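Local coordinates for disulfide bond protein A (PDB 3BCI) that probably catalyses thiol-disulfide exchange during the oxidative folding of bacterial proteins, as a DsbA member of the thioredoxin family, at residues L102-I107 against K122-K127; S68-M73 against S129-A134; V16-Y21 against T152-G157. One frame throughout, in Å; residues are numbered along the deposited sequence. Where two conformers were deposited one is given.

Overall arrangement
The three contacts are nested along the chain: interaction 3 closes the longest loop, interaction 2 lies within it and interaction 1 within that. Interaction 3 joins two strands of the thioredoxin sheet, while interactions 1 and 2 hold together the helical part inserted between strands 48-53 and 152-155, as in other DsbA proteins. Interactions 1 and 2, about 10 Å apart between centres, touch directly: Asp-123 of helix 114-125 hydrogen-bonds to Ser-129 and Ser-131 at the start of helix 130-144. Interactions 2 and 3, about 18 Å between centres, are joined by the hydroxyls of Ser-68 and Tyr-21. The centres of interactions 1 and 3 stand about 24 Å apart, on opposite sides of the chain's centre.

Interaction 1: L102-I107 against K122-K127; sequences LLDKHI and KDYKTK
The ring of Tyr-124 meets the carboxylate of Asp-104 at its edge, OD1 lying near the ring plane beside the hydroxyl, while one face is roofed by its own neighbour, Lys-125, whose CG sits 3.7 Å above the plane of the Tyr-124 ring, over its centre. Leu-103 and Ile-107, one turn apart on their helix, approach the ring obliquely: CD1 of Ile-107 comes within 3.8 Å of CE2 of Tyr-124, and CB of Leu-103 lies 4.1 Å from its CZ. Tyrosine suits this place because its flat ring packs against aliphatic groups while its hydroxyl still reaches a polar partner. That hydroxyl donates to OD1 of Asp-104, with OH and OD1 2.8 Å apart. The donor stands 46° out of the carboxylate plane, which itself is turned 76° from the ring.

Here consecutive helices 100-108 and 114-125 pack within the helical insertion that DsbA proteins add to the thioredoxin fold. Tyr-124 also reaches helix 61-74, touching Arg-66, Ala-67 and Ala-70, so one ring joins three helices.

On the more exposed border, Lys-125 and Asp-104 reach toward each other tip to tip. Each carboxylate oxygen has its own donor, the tyrosine for OD1 and the lysine for OD2, and the two bonds restrain the rotation of the carboxylate group. The lysine chain is extended beyond CG, and its length lets the ammonium group reach the acid: NZ of Lys-125 is 2.6 Å from OD2 of Asp-104, a salt bridge on the syn lone pair.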
ATOM      1  N   LEU A 102      -9.186  10.940   9.750  1.00 29.90           N
ATOM      2  CA  LEU A 102      -8.151   9.997  10.158  1.00 28.72           C
ATOM      3  C   LEU A 102      -6.983  10.000   9.179  1.00 27.52           C
ATOM      4  O   LEU A 102      -5.822   9.966   9.588  1.00 27.82           O
ATOM      5  CB  LEU A 102      -8.727   8.581  10.279  1.00 32.03           C
ATOM      6  CG  LEU A 102      -7.732   7.482  10.675  1.00 30.84           C
ATOM      7  CD1 LEU A 102      -8.452   6.376  11.428  1.00 36.63           C
ATOM      8  CD2 LEU A 102      -7.041   6.932   9.427  1.00 28.21           C
ATOM      9  N   LEU A 103      -7.283  10.038   7.885  1.00 23.66           N
ATOM     10  CA  LEU A 103      -6.214  10.049   6.892  1.00 30.48           C
ATOM     11  C   LEU A 103      -5.365  11.320   7.000  1.00 28.43           C
ATOM     12  O   LEU A 103      -4.136  11.254   6.952  1.00 25.90           O
ATOM     13  CB  LEU A 103      -6.804   9.893   5.486  1.00 24.32           C
ATOM     14  CG  LEU A 103      -7.383   8.487   5.259  1.00 26.86           C
ATOM     15  CD1 LEU A 103      -8.227   8.464   3.999  1.00 26.16           C
ATOM     16  CD2 LEU A 103      -6.247   7.474   5.169  1.00 22.94           C
ATOM     17  N   ASP A 104      -6.002  12.476   7.162  1.00 24.22           N
ATOM     18  CA  ASP A 104      -5.235  13.713   7.293  1.00 28.30           C
ATOM     19  C   ASP A 104      -4.349  13.598   8.533  1.00 29.62           C
ATOM     20  O   ASP A 104      -3.183  13.999   8.520  1.00 25.91           O
ATOM     21  CB  ASP A 104      -6.163  14.930   7.420  1.00 29.51           C
ATOM     22  CG  ASP A 104      -6.862  15.270   6.112  1.00 32.85           C
ATOM     23  OD1 ASP A 104      -6.558  14.633   5.084  1.00 31.32           O
ATOM     24  OD2 ASP A 104      -7.714  16.182   6.111  1.00 31.71           O
ATOM     25  N   LYS A 105      -4.904  13.031   9.597  1.00 28.24           N
ATOM     26  CA  LYS A 105      -4.157  12.850  10.835  1.00 36.25           C
ATOM     27  C   LYS A 105      -2.924  11.985  10.578  1.00 28.08           C
ATOM     28  O   LYS A 105      -1.833  12.269  11.069  1.00 30.10           O
ATOM     29  CB  LYS A 105      -5.048  12.188  11.890  1.00 40.77           C
ATOM     30  CG  LYS A 105      -4.346  11.868  13.202  1.00 48.46           C
ATOM     31  CD  LYS A 105      -5.339  11.400  14.263  0.50 59.17           C
ATOM     32  CE  LYS A 105      -5.967  10.057  13.917  0.50 66.20           C
ATOM     33  NZ  LYS A 105      -4.992   8.946  14.040  0.50 68.01           N
ATOM     34  N   HIS A 106      -3.095  10.925   9.801  1.00 28.20           N
ATOM     35  CA  HIS A 106      -1.970  10.048   9.503  1.00 24.40           C
ATOM     36  C   HIS A 106      -0.934  10.722   8.610  1.00 25.11           C
ATOM     37  O   HIS A 106       0.271  10.523   8.779  1.00 27.31           O
ATOM     38  CB  HIS A 106      -2.481   8.751   8.879  1.00 27.62           C
ATOM     39  CG  HIS A 106      -2.956   7.757   9.892  1.00 32.08           C
ATOM     40  ND1 HIS A 106      -2.398   6.505  10.022  1.00 31.83           N
ATOM     41  CD2 HIS A 106      -3.896   7.856  10.863  1.00 34.57           C
ATOM     42  CE1 HIS A 106      -2.972   5.872  11.032  1.00 36.48           C
ATOM     43  NE2 HIS A 106      -3.883   6.669  11.558  1.00 36.97           N
ATOM     44  N   ILE A 107      -1.393  11.537   7.668  1.00 26.47           N
ATOM     45  CA  ILE A 107      -0.467  12.239   6.790  1.00 26.69           C
ATOM     46  C   ILE A 107       0.378  13.208   7.623  1.00 31.56           C
ATOM     47  O   ILE A 107       1.589  13.317   7.433  1.00 23.80           O
ATOM     48  CB  ILE A 107      -1.228  13.014   5.686  1.00 28.35           C
ATOM     49  CG1 ILE A 107      -1.934  12.016   4.759  1.00 26.70           C
ATOM     50  CG2 ILE A 107      -0.257  13.890   4.887  1.00 28.02           C
ATOM     51  CD1 ILE A 107      -2.921  12.645   3.788  1.00 24.09           C
ATOM     52  N   LYS A 122      -4.474  17.852  -0.317  1.00 20.88           N
ATOM     53  CA  LYS A 122      -5.338  18.403  -1.353  1.00 25.54           C
ATOM     54  C   LYS A 122      -5.437  17.472  -2.568  1.00 27.35           C
ATOM     55  O   LYS A 122      -6.498  17.334  -3.172  1.00 24.40           O
ATOM     56  CB  LYS A 122      -4.818  19.781  -1.778  1.00 27.49           C
ATOM     57  CG  LYS A 122      -5.697  20.517  -2.792  1.00 31.58           C
ATOM     58  CD  LYS A 122      -5.301  20.203  -4.221  1.00 28.35           C
ATOM     59  CE  LYS A 122      -6.059  21.084  -5.201  1.00 40.44           C
ATOM     60  NZ  LYS A 122      -5.634  20.845  -6.606  1.00 33.84           N
ATOM     61  N   ASP A 123      -4.335  16.815  -2.915  1.00 28.03           N
ATOM     62  CA  ASP A 123      -4.333  15.932  -4.075  1.00 27.88           C
ATOM     63  C   ASP A 123      -5.280  14.735  -3.967  1.00 26.31           C
ATOM     64  O   ASP A 123      -6.040  14.468  -4.894  1.00 24.21           O
ATOM     65  CB  ASP A 123      -2.905  15.450  -4.366  1.00 26.56           C
ATOM     66  CG  ASP A 123      -2.763  14.832  -5.758  1.00 31.00           C
ATOM     67  OD1 ASP A 123      -3.202  13.681  -5.967  1.00 26.49           O
ATOM     68  OD2 ASP A 123      -2.215  15.512  -6.650  1.00 32.74           O
ATOM     69  N   TYR A 124      -5.259  14.024  -2.841  1.00 21.53           N
ATOM     70  CA  TYR A 124      -6.125  12.855  -2.701  1.00 24.51           C
ATOM     71  C   TYR A 124      -7.605  13.191  -2.559  1.00 28.74           C
ATOM     72  O   TYR A 124      -8.455  12.314  -2.695  1.00 26.90           O
ATOM     73  CB  TYR A 124      -5.650  11.965  -1.536  1.00 22.17           C
ATOM     74  CG  TYR A 124      -6.286  12.199  -0.178  1.00 22.25           C
ATOM     75  CD1 TYR A 124      -7.485  11.576   0.171  1.00 25.01           C
ATOM     76  CD2 TYR A 124      -5.659  12.999   0.781  1.00 23.00           C
ATOM     77  CE1 TYR A 124      -8.043  11.741   1.446  1.00 25.52           C
ATOM     78  CE2 TYR A 124      -6.207  13.173   2.056  1.00 21.36           C
ATOM     79  CZ  TYR A 124      -7.397  12.541   2.383  1.00 26.82           C
ATOM     80  OH  TYR A 124      -7.935  12.703   3.644  1.00 27.17           O
ATOM     81  N   LYS A 125      -7.914  14.460  -2.311  1.00 26.86           N
ATOM     82  CA  LYS A 125      -9.303  14.888  -2.167  1.00 25.33           C
ATOM     83  C   LYS A 125      -9.834  15.552  -3.435  1.00 28.02           C
ATOM     84  O   LYS A 125     -11.009  15.901  -3.512  1.00 31.24           O
ATOM     85  CB  LYS A 125      -9.442  15.872  -1.004  1.00 25.22           C
ATOM     86  CG  LYS A 125      -8.992  15.330   0.346  1.00 25.81           C
ATOM     87  CD  LYS A 125      -9.185  16.369   1.439  1.00 25.36           C
ATOM     88  CE  LYS A 125      -8.734  15.839   2.784  1.00 22.32           C
ATOM     89  NZ  LYS A 125      -8.899  16.849   3.858  1.00 25.30           N
ATOM     90  N   THR A 126      -8.969  15.730  -4.426  1.00 27.78           N
ATOM     91  CA  THR A 126      -9.369  16.377  -5.673  1.00 27.43           C
ATOM     92  C   THR A 126      -9.739  15.379  -6.768  1.00 30.42           C
ATOM     93  O   THR A 126      -8.914  14.578  -7.198  1.00 28.64           O
ATOM     94  CB  THR A 126      -8.246  17.287  -6.198  1.00 25.53           C
ATOM     95  OG1 THR A 126      -7.897  18.243  -5.189  1.00 31.67           O
ATOM     96  CG2 THR A 126      -8.700  18.028  -7.454  1.00 28.10           C
ATOM     97  N   LYS A 127     -10.983  15.437  -7.226  1.00 31.80           N
ATOM     98  CA  LYS A 127     -11.431  14.524  -8.262  1.00 35.96           C
ATOM     99  C   LYS A 127     -10.519  14.541  -9.481  1.00 35.06           C
ATOM    100  O   LYS A 127     -10.110  15.600  -9.950  1.00 30.73           O
ATOM    101  CB  LYS A 127     -12.860  14.852  -8.690  1.00 35.69           C
ATOM    102  CG  LYS A 127     -13.287  14.110  -9.947  1.00 46.56           C
ATOM    103  CD  LYS A 127     -14.719  13.621  -9.856  1.00 55.61           C
ATOM    104  CE  LYS A 127     -15.107  12.857 -11.111  1.00 56.38           C
ATOM    105  NZ  LYS A 127     -16.445  12.224 -10.967  1.00 67.12           N
TER

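Interaction 2: S68-M73 against S129-A134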
ATOM      1  N   SER A  68      -3.092   7.158   0.201  1.00 20.01           N
ATOM      2  CA  SER A  68      -1.899   6.321   0.142  1.00 25.23           C
ATOM      3  C   SER A  68      -1.089   6.630  -1.115  1.00 24.95           C
ATOM      4  O   SER A  68       0.133   6.802  -1.053  1.00 22.04           O
ATOM      5  CB  SER A  68      -2.304   4.841   0.155  1.00 25.74           C
ATOM      6  OG  SER A  68      -1.169   3.993   0.121  1.00 29.11           O
ATOM      7  N   HIS A  69      -1.769   6.700  -2.257  1.00 20.12           N
ATOM      8  CA  HIS A  69      -1.096   6.999  -3.519  1.00 26.50           C
ATOM      9  C   HIS A  69      -0.545   8.424  -3.550  1.00 26.08           C
ATOM     10  O   HIS A  69       0.482   8.683  -4.180  1.00 21.93           O
ATOM     11  CB  HIS A  69      -2.045   6.767  -4.699  1.00 19.40           C
ATOM     12  CG  HIS A  69      -2.080   5.344  -5.165  1.00 24.16           C
ATOM     13  ND1 HIS A  69      -1.045   4.768  -5.868  1.00 19.33           N
ATOM     14  CD2 HIS A  69      -3.002   4.367  -4.984  1.00 23.25           C
ATOM     15  CE1 HIS A  69      -1.325   3.498  -6.102  1.00 25.41           C
ATOM     16  NE2 HIS A  69      -2.508   3.229  -5.574  1.00 27.31           N
ATOM     17  N   ALA A  70      -1.220   9.345  -2.871  1.00 23.80           N
ATOM     18  CA  ALA A  70      -0.748  10.727  -2.822  1.00 24.85           C
ATOM     19  C   ALA A  70       0.576  10.753  -2.054  1.00 26.46           C
ATOM     20  O   ALA A  70       1.539  11.395  -2.475  1.00 23.48           O
ATOM     21  CB  ALA A  70      -1.788  11.627  -2.135  1.00 24.15           C
ATOM     22  N   VAL A  71       0.623  10.043  -0.929  1.00 23.93           N
ATOM     23  CA  VAL A  71       1.841   9.976  -0.127  1.00 25.46           C
ATOM     24  C   VAL A  71       2.987   9.377  -0.940  1.00 25.75           C
ATOM     25  O   VAL A  71       4.107   9.896  -0.933  1.00 25.14           O
ATOM     26  CB  VAL A  71       1.631   9.114   1.147  1.00 26.62           C
ATOM     27  CG1 VAL A  71       2.963   8.887   1.862  1.00 29.05           C
ATOM     28  CG2 VAL A  71       0.649   9.809   2.083  1.00 26.01           C
ATOM     29  N   LEU A  72       2.704   8.285  -1.642  1.00 22.00           N
ATOM     30  CA  LEU A  72       3.710   7.617  -2.454  1.00 23.26           C
ATOM     31  C   LEU A  72       4.327   8.535  -3.514  1.00 26.65           C
ATOM     32  O   LEU A  72       5.549   8.588  -3.670  1.00 23.33           O
ATOM     33  CB  LEU A  72       3.097   6.389  -3.140  1.00 23.65           C
ATOM     34  CG  LEU A  72       3.977   5.707  -4.194  1.00 29.68           C
ATOM     35  CD1 LEU A  72       5.246   5.178  -3.530  1.00 22.55           C
ATOM     36  CD2 LEU A  72       3.205   4.572  -4.869  1.00 30.22           C
ATOM     37  N   MET A  73       3.488   9.265  -4.240  1.00 22.56           N
ATOM     38  CA  MET A  73       3.999  10.133  -5.297  1.00 34.05           C
ATOM     39  C   MET A  73       4.683  11.416  -4.847  1.00 25.98           C
ATOM     40  O   MET A  73       5.564  11.907  -5.543  1.00 34.73           O
ATOM     41  CB  MET A  73       2.884  10.480  -6.290  1.00 36.08           C
ATOM     42  CG  MET A  73       1.703  11.198  -5.686  1.00 48.93           C
ATOM     43  SD  MET A  73       0.456  11.598  -6.940  1.00 59.64           S
ATOM     44  CE  MET A  73       0.074   9.968  -7.545  1.00 38.02           C
ATOM     45  N   SER A 129      -7.422  13.765  -9.787  1.00 33.20           N
ATOM     46  CA  SER A 129      -6.038  14.167  -9.566  1.00 29.67           C
ATOM     47  C   SER A 129      -5.222  12.921  -9.886  1.00 27.42           C
ATOM     48  O   SER A 129      -5.787  11.861 -10.150  1.00 28.23           O
ATOM     49  CB  SER A 129      -5.819  14.540  -8.103  1.00 30.69           C
ATOM     50  OG  SER A 129      -5.996  13.398  -7.279  1.00 28.77           O
ATOM     51  N   LYS A 130      -3.900  13.034  -9.855  1.00 25.03           N
ATOM     52  CA  LYS A 130      -3.069  11.874 -10.143  1.00 30.71           C
ATOM     53  C   LYS A 130      -3.271  10.750  -9.123  1.00 28.72           C
ATOM     54  O   LYS A 130      -3.280   9.578  -9.493  1.00 27.57           O
ATOM     55  CB  LYS A 130      -1.589  12.273 -10.206  1.00 32.30           C
ATOM     56  CG  LYS A 130      -1.232  13.090 -11.445  1.00 48.30           C
ATOM     57  CD  LYS A 130       0.243  13.471 -11.486  1.00 59.41           C
ATOM     58  CE  LYS A 130       0.595  14.488 -10.409  0.50 61.21           C
ATOM     59  NZ  LYS A 130       2.023  14.902 -10.488  0.50 65.02           N
ATOM     60  N   SER A 131      -3.444  11.090  -7.848  1.00 23.06           N
ATOM     61  CA  SER A 131      -3.629  10.043  -6.838  1.00 29.40           C
ATOM     62  C   SER A 131      -5.019   9.433  -6.980  1.00 28.12           C
ATOM     63  O   SER A 131      -5.241   8.258  -6.680  1.00 25.91           O
ATOM     64  CB  SER A 131      -3.433  10.604  -5.419  1.00 28.85           C
ATOM     65  OG  SER A 131      -4.421  11.559  -5.069  1.00 26.86           O
ATOM     66  N   TRP A 132      -5.954  10.244  -7.456  1.00 26.55           N
ATOM     67  CA  TRP A 132      -7.320   9.794  -7.658  1.00 27.50           C
ATOM     68  C   TRP A 132      -7.341   8.741  -8.771  1.00 24.95           C
ATOM     69  O   TRP A 132      -7.953   7.679  -8.636  1.00 24.95           O
ATOM     70  CB  TRP A 132      -8.188  10.995  -8.042  1.00 30.42           C
ATOM     71  CG  TRP A 132      -9.641  10.716  -8.064  1.00 26.61           C
ATOM     72  CD1 TRP A 132     -10.325   9.970  -8.983  1.00 34.35           C
ATOM     73  CD2 TRP A 132     -10.611  11.201  -7.136  1.00 29.41           C
ATOM     74  NE1 TRP A 132     -11.667   9.969  -8.684  1.00 32.91           N
ATOM     75  CE2 TRP A 132     -11.870  10.722  -7.557  1.00 32.51           C
ATOM     76  CE3 TRP A 132     -10.540  12.009  -5.991  1.00 34.87           C
ATOM     77  CZ2 TRP A 132     -13.051  11.014  -6.868  1.00 36.05           C
ATOM     78  CZ3 TRP A 132     -11.712  12.299  -5.308  1.00 33.95           C
ATOM     79  CH2 TRP A 132     -12.953  11.806  -5.751  1.00 36.74           C
ATOM     80  N   LYS A 133      -6.653   9.037  -9.866  1.00 23.32           N
ATOM     81  CA  LYS A 133      -6.595   8.117 -10.991  1.00 28.87           C
ATOM     82  C   LYS A 133      -5.842   6.850 -10.629  1.00 30.41           C
ATOM     83  O   LYS A 133      -6.237   5.752 -11.019  1.00 25.12           O
ATOM     84  CB  LYS A 133      -5.941   8.801 -12.186  1.00 33.01           C
ATOM     85  CG  LYS A 133      -6.827   9.878 -12.778  1.00 35.90           C
ATOM     86  CD  LYS A 133      -6.191  10.566 -13.964  1.00 41.69           C
ATOM     87  CE  LYS A 133      -7.207  11.483 -14.625  1.00 48.50           C
ATOM     88  NZ  LYS A 133      -6.613  12.283 -15.729  1.00 57.94           N
ATOM     89  N   ALA A 134      -4.766   7.009  -9.868  1.00 25.86           N
ATOM     90  CA  ALA A 134      -3.959   5.876  -9.438  1.00 29.14           C
ATOM     91  C   ALA A 134      -4.793   4.905  -8.609  1.00 25.33           C
ATOM     92  O   ALA A 134      -4.716   3.696  -8.806  1.00 28.04           O
ATOM     93  CB  ALA A 134      -2.756   6.366  -8.626  1.00 25.32           C
TER
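Met-73 and Ser-131 bury the largest areas here, followed by His-69, where helix 61-74 of the DsbA helical insertion crosses the first turns of helix 130-144. The two short axes approach to 8.4 Å at 122°, and small residues permit this closeness: CA of Ala-70 is only 5.0 Å from CA of Ser-131. Serine fits because its CB can press on the facing backbone, 3.6 Å from N of Ala-70, while its OG hydrogen-bonds to OD1 of Asp-123 in helix 114-125.

Met-73, one helical turn after His-69, lays its flexible thioether across the beginning of the other helix. A bend at chi3 (59°) turns its methyl group so that CE rests 3.7 Å from N of Ser-131, and SD and CE both touch CB of Lys-130. Ser-129, the N-cap residue, accepts from N of Trp-132 through OG, securing the helix start over which the methionine lies.

His-69 suits the other end because its imidazole offers a flat face to a methyl while NE2 stays hydrogen-bonded to OD2 of Asp-138, further along helix 130-144. Over one face, displaced toward the rim, the Ala-134 methyl makes a CH-pi contact, its CB 3.6 Å from ND1 of His-69.

Interaction 3: V16-Y21 against T152-G157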
ATOM      1  N   VAL A  16       5.131  -7.320  -6.047  1.00 22.65           N
ATOM      2  CA  VAL A  16       3.786  -6.758  -6.014  1.00 19.81           C
ATOM      3  C   VAL A  16       2.941  -7.433  -4.943  1.00 23.02           C
ATOM      4  O   VAL A  16       2.871  -8.665  -4.870  1.00 24.32           O
ATOM      5  CB  VAL A  16       3.056  -6.934  -7.365  1.00 24.24           C
ATOM      6  CG1 VAL A  16       1.675  -6.280  -7.295  1.00 25.47           C
ATOM      7  CG2 VAL A  16       3.879  -6.333  -8.495  1.00 28.10           C
ATOM      8  N   VAL A  17       2.308  -6.619  -4.108  1.00 22.02           N
ATOM      9  CA  VAL A  17       1.438  -7.129  -3.057  1.00 21.67           C
ATOM     10  C   VAL A  17       0.050  -6.561  -3.320  1.00 23.54           C
ATOM     11  O   VAL A  17      -0.114  -5.348  -3.460  1.00 22.05           O
ATOM     12  CB  VAL A  17       1.910  -6.692  -1.645  1.00 25.05           C
ATOM     13  CG1 VAL A  17       0.832  -7.024  -0.593  1.00 22.90           C
ATOM     14  CG2 VAL A  17       3.205  -7.413  -1.288  1.00 21.89           C
ATOM     15  N   TYR A  18      -0.933  -7.451  -3.417  1.00 22.25           N
ATOM     16  CA  TYR A  18      -2.321  -7.064  -3.651  1.00 22.98           C
ATOM     17  C   TYR A  18      -3.051  -7.084  -2.321  1.00 24.45           C
ATOM     18  O   TYR A  18      -2.917  -8.036  -1.554  1.00 26.72           O
ATOM     19  CB  TYR A  18      -2.987  -8.049  -4.615  1.00 21.35           C
ATOM     20  CG  TYR A  18      -2.486  -7.955  -6.036  1.00 27.89           C
ATOM     21  CD1 TYR A  18      -3.039  -7.039  -6.932  1.00 24.06           C
ATOM     22  CD2 TYR A  18      -1.474  -8.800  -6.495  1.00 23.45           C
ATOM     23  CE1 TYR A  18      -2.605  -6.971  -8.251  1.00 26.40           C
ATOM     24  CE2 TYR A  18      -1.028  -8.740  -7.811  1.00 31.34           C
ATOM     25  CZ  TYR A  18      -1.600  -7.828  -8.685  1.00 27.90           C
ATOM     26  OH  TYR A  18      -1.195  -7.796  -9.998  1.00 28.06           O
ATOM     27  N   GLY A  19      -3.817  -6.036  -2.041  1.00 24.83           N
ATOM     28  CA  GLY A  19      -4.543  -5.995  -0.788  1.00 25.98           C
ATOM     29  C   GLY A  19      -5.499  -4.831  -0.624  1.00 22.17           C
ATOM     30  O   GLY A  19      -5.970  -4.243  -1.596  1.00 28.77           O
ATOM     31  N   ASP A  20      -5.782  -4.504   0.629  1.00 25.15           N
ATOM     32  CA  ASP A  20      -6.690  -3.416   0.978  1.00 23.45           C
ATOM     33  C   ASP A  20      -6.346  -3.046   2.415  1.00 25.92           C
ATOM     34  O   ASP A  20      -6.123  -3.930   3.241  1.00 23.39           O
ATOM     35  CB  ASP A  20      -8.145  -3.906   0.890  1.00 24.49           C
ATOM     36  CG  ASP A  20      -9.157  -2.783   1.061  1.00 27.28           C
ATOM     37  OD1 ASP A  20      -8.970  -1.939   1.960  1.00 28.98           O
ATOM     38  OD2 ASP A  20     -10.147  -2.751   0.302  1.00 30.62           O
ATOM     39  N   TYR A  21      -6.293  -1.751   2.718  1.00 23.69           N
ATOM     40  CA  TYR A  21      -5.962  -1.311   4.067  1.00 24.87           C
ATOM     41  C   TYR A  21      -6.982  -1.774   5.107  1.00 25.27           C
ATOM     42  O   TYR A  21      -6.682  -1.807   6.297  1.00 22.65           O
ATOM     43  CB  TYR A  21      -5.836   0.219   4.116  1.00 22.51           C
ATOM     44  CG  TYR A  21      -4.563   0.744   3.499  1.00 25.74           C
ATOM     45  CD1 TYR A  21      -3.326   0.434   4.057  1.00 25.82           C
ATOM     46  CD2 TYR A  21      -4.592   1.531   2.347  1.00 23.76           C
ATOM     47  CE1 TYR A  21      -2.146   0.888   3.483  1.00 31.07           C
ATOM     48  CE2 TYR A  21      -3.410   1.990   1.764  1.00 22.37           C
ATOM     49  CZ  TYR A  21      -2.194   1.662   2.340  1.00 28.85           C
ATOM     50  OH  TYR A  21      -1.019   2.098   1.775  1.00 26.06           O
ATOM     51  N   THR A 152      -2.141 -11.371  -1.649  0.50 28.08           N
ATOM     52  CA  THR A 152      -1.361 -12.266  -2.495  0.50 28.89           C
ATOM     53  C   THR A 152      -0.170 -11.454  -2.976  0.50 31.35           C
ATOM     54  O   THR A 152      -0.277 -10.244  -3.168  0.50 29.31           O
ATOM     55  CB  THR A 152      -2.168 -12.797  -3.714  0.50 30.80           C
ATOM     56  OG1 THR A 152      -2.876 -11.721  -4.343  0.50 21.57           O
ATOM     57  CG2 THR A 152      -3.148 -13.876  -3.273  0.50 42.12           C
ATOM     58  N   ALA A 153       0.969 -12.114  -3.146  1.00 27.55           N
ATOM     59  CA  ALA A 153       2.172 -11.426  -3.588  1.00 22.29           C
ATOM     60  C   ALA A 153       2.836 -12.157  -4.736  1.00 23.74           C
ATOM     61  O   ALA A 153       2.764 -13.379  -4.830  1.00 23.96           O
ATOM     62  CB  ALA A 153       3.144 -11.278  -2.417  1.00 23.63           C
ATOM     63  N   PHE A 154       3.475 -11.388  -5.611  1.00 22.86           N
ATOM     64  CA  PHE A 154       4.165 -11.923  -6.774  1.00 24.93           C
ATOM     65  C   PHE A 154       5.507 -11.217  -6.941  1.00 28.31           C
ATOM     66  O   PHE A 154       5.637 -10.034  -6.629  1.00 25.65           O
ATOM     67  CB  PHE A 154       3.320 -11.694  -8.033  1.00 21.55           C
ATOM     68  CG  PHE A 154       1.995 -12.407  -8.013  1.00 27.19           C
ATOM     69  CD1 PHE A 154       1.861 -13.667  -8.586  1.00 24.99           C
ATOM     70  CD2 PHE A 154       0.885 -11.822  -7.413  1.00 26.34           C
ATOM     71  CE1 PHE A 154       0.632 -14.335  -8.561  1.00 31.66           C
ATOM     72  CE2 PHE A 154      -0.345 -12.480  -7.381  1.00 29.73           C
ATOM     73  CZ  PHE A 154      -0.474 -13.737  -7.955  1.00 30.37           C
ATOM     74  N   ILE A 155       6.503 -11.951  -7.422  1.00 23.05           N
ATOM     75  CA  ILE A 155       7.822 -11.386  -7.672  1.00 25.79           C
ATOM     76  C   ILE A 155       8.097 -11.705  -9.135  1.00 23.82           C
ATOM     77  O   ILE A 155       8.235 -12.868  -9.514  1.00 22.60           O
ATOM     78  CB  ILE A 155       8.895 -12.011  -6.760  1.00 26.88           C
ATOM     79  CG1 ILE A 155       8.550 -11.721  -5.292  1.00 27.13           C
ATOM     80  CG2 ILE A 155      10.262 -11.433  -7.104  1.00 23.88           C
ATOM     81  CD1 ILE A 155       9.576 -12.213  -4.287  1.00 24.19           C
ATOM     82  N   ASN A 156       8.154 -10.661  -9.952  1.00 24.75           N
ATOM     83  CA  ASN A 156       8.341 -10.807 -11.389  1.00 27.08           C
ATOM     84  C   ASN A 156       7.283 -11.762 -11.924  1.00 31.44           C
ATOM     85  O   ASN A 156       7.564 -12.611 -12.773  1.00 29.12           O
ATOM     86  CB  ASN A 156       9.741 -11.327 -11.729  1.00 25.00           C
ATOM     87  CG  ASN A 156      10.819 -10.291 -11.480  1.00 25.90           C
ATOM     88  OD1 ASN A 156      10.540  -9.093 -11.416  1.00 27.13           O
ATOM     89  ND2 ASN A 156      12.059 -10.746 -11.352  1.00 31.14           N
ATOM     90  N   GLY A 157       6.068 -11.628 -11.398  1.00 23.32           N
ATOM     91  CA  GLY A 157       4.966 -12.456 -11.848  1.00 21.80           C
ATOM     92  C   GLY A 157       4.888 -13.854 -11.273  1.00 25.70           C
ATOM     93  O   GLY A 157       3.951 -14.578 -11.587  1.00 25.49           O
TER
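Tyr-18 and Phe-154 meet rim to rim, their planes nearly perpendicular at 84° and neither over the other's face. CD2 of Phe-154 lies at the edge of the tyrosine ring, in its plane, 3.6 Å from CE2 of Tyr-18. The two are diagonal neighbours on antiparallel strands, since Tyr-18 pairs with Thr-152 and Val-16 with Phe-154. In one of its two conformers, Thr-152 places OG1 3.7 Å from CB of Tyr-18 and hydrogen-bonds it to O of Thr-149. Val-16 completes the cluster from its own strand, with CG1 3.7 Å above one face of the Tyr-18 ring, offset toward the rim; its beta-branching suits the extended backbone. On the other face of the sheet CG2 of Val-17 meets the small CB of Ala-153 at 4.0 Å.

Backbone hydrogen bonds set this register: N of Val-16 donates to O of Phe-154 at 2.8 Å, N of Phe-154 to O of Val-16, and N of Tyr-18 to O of Thr-152; the return from Thr-152 N is weak.

In this thioredoxin-fold sheet, strand 14-19 lies between strands 48-53 and 152-155. Tyr-18 packs on Ile-141 and Ala-142 of helix 130-144, whereas Ala-153 touches Tyr-169 of helix 166-174.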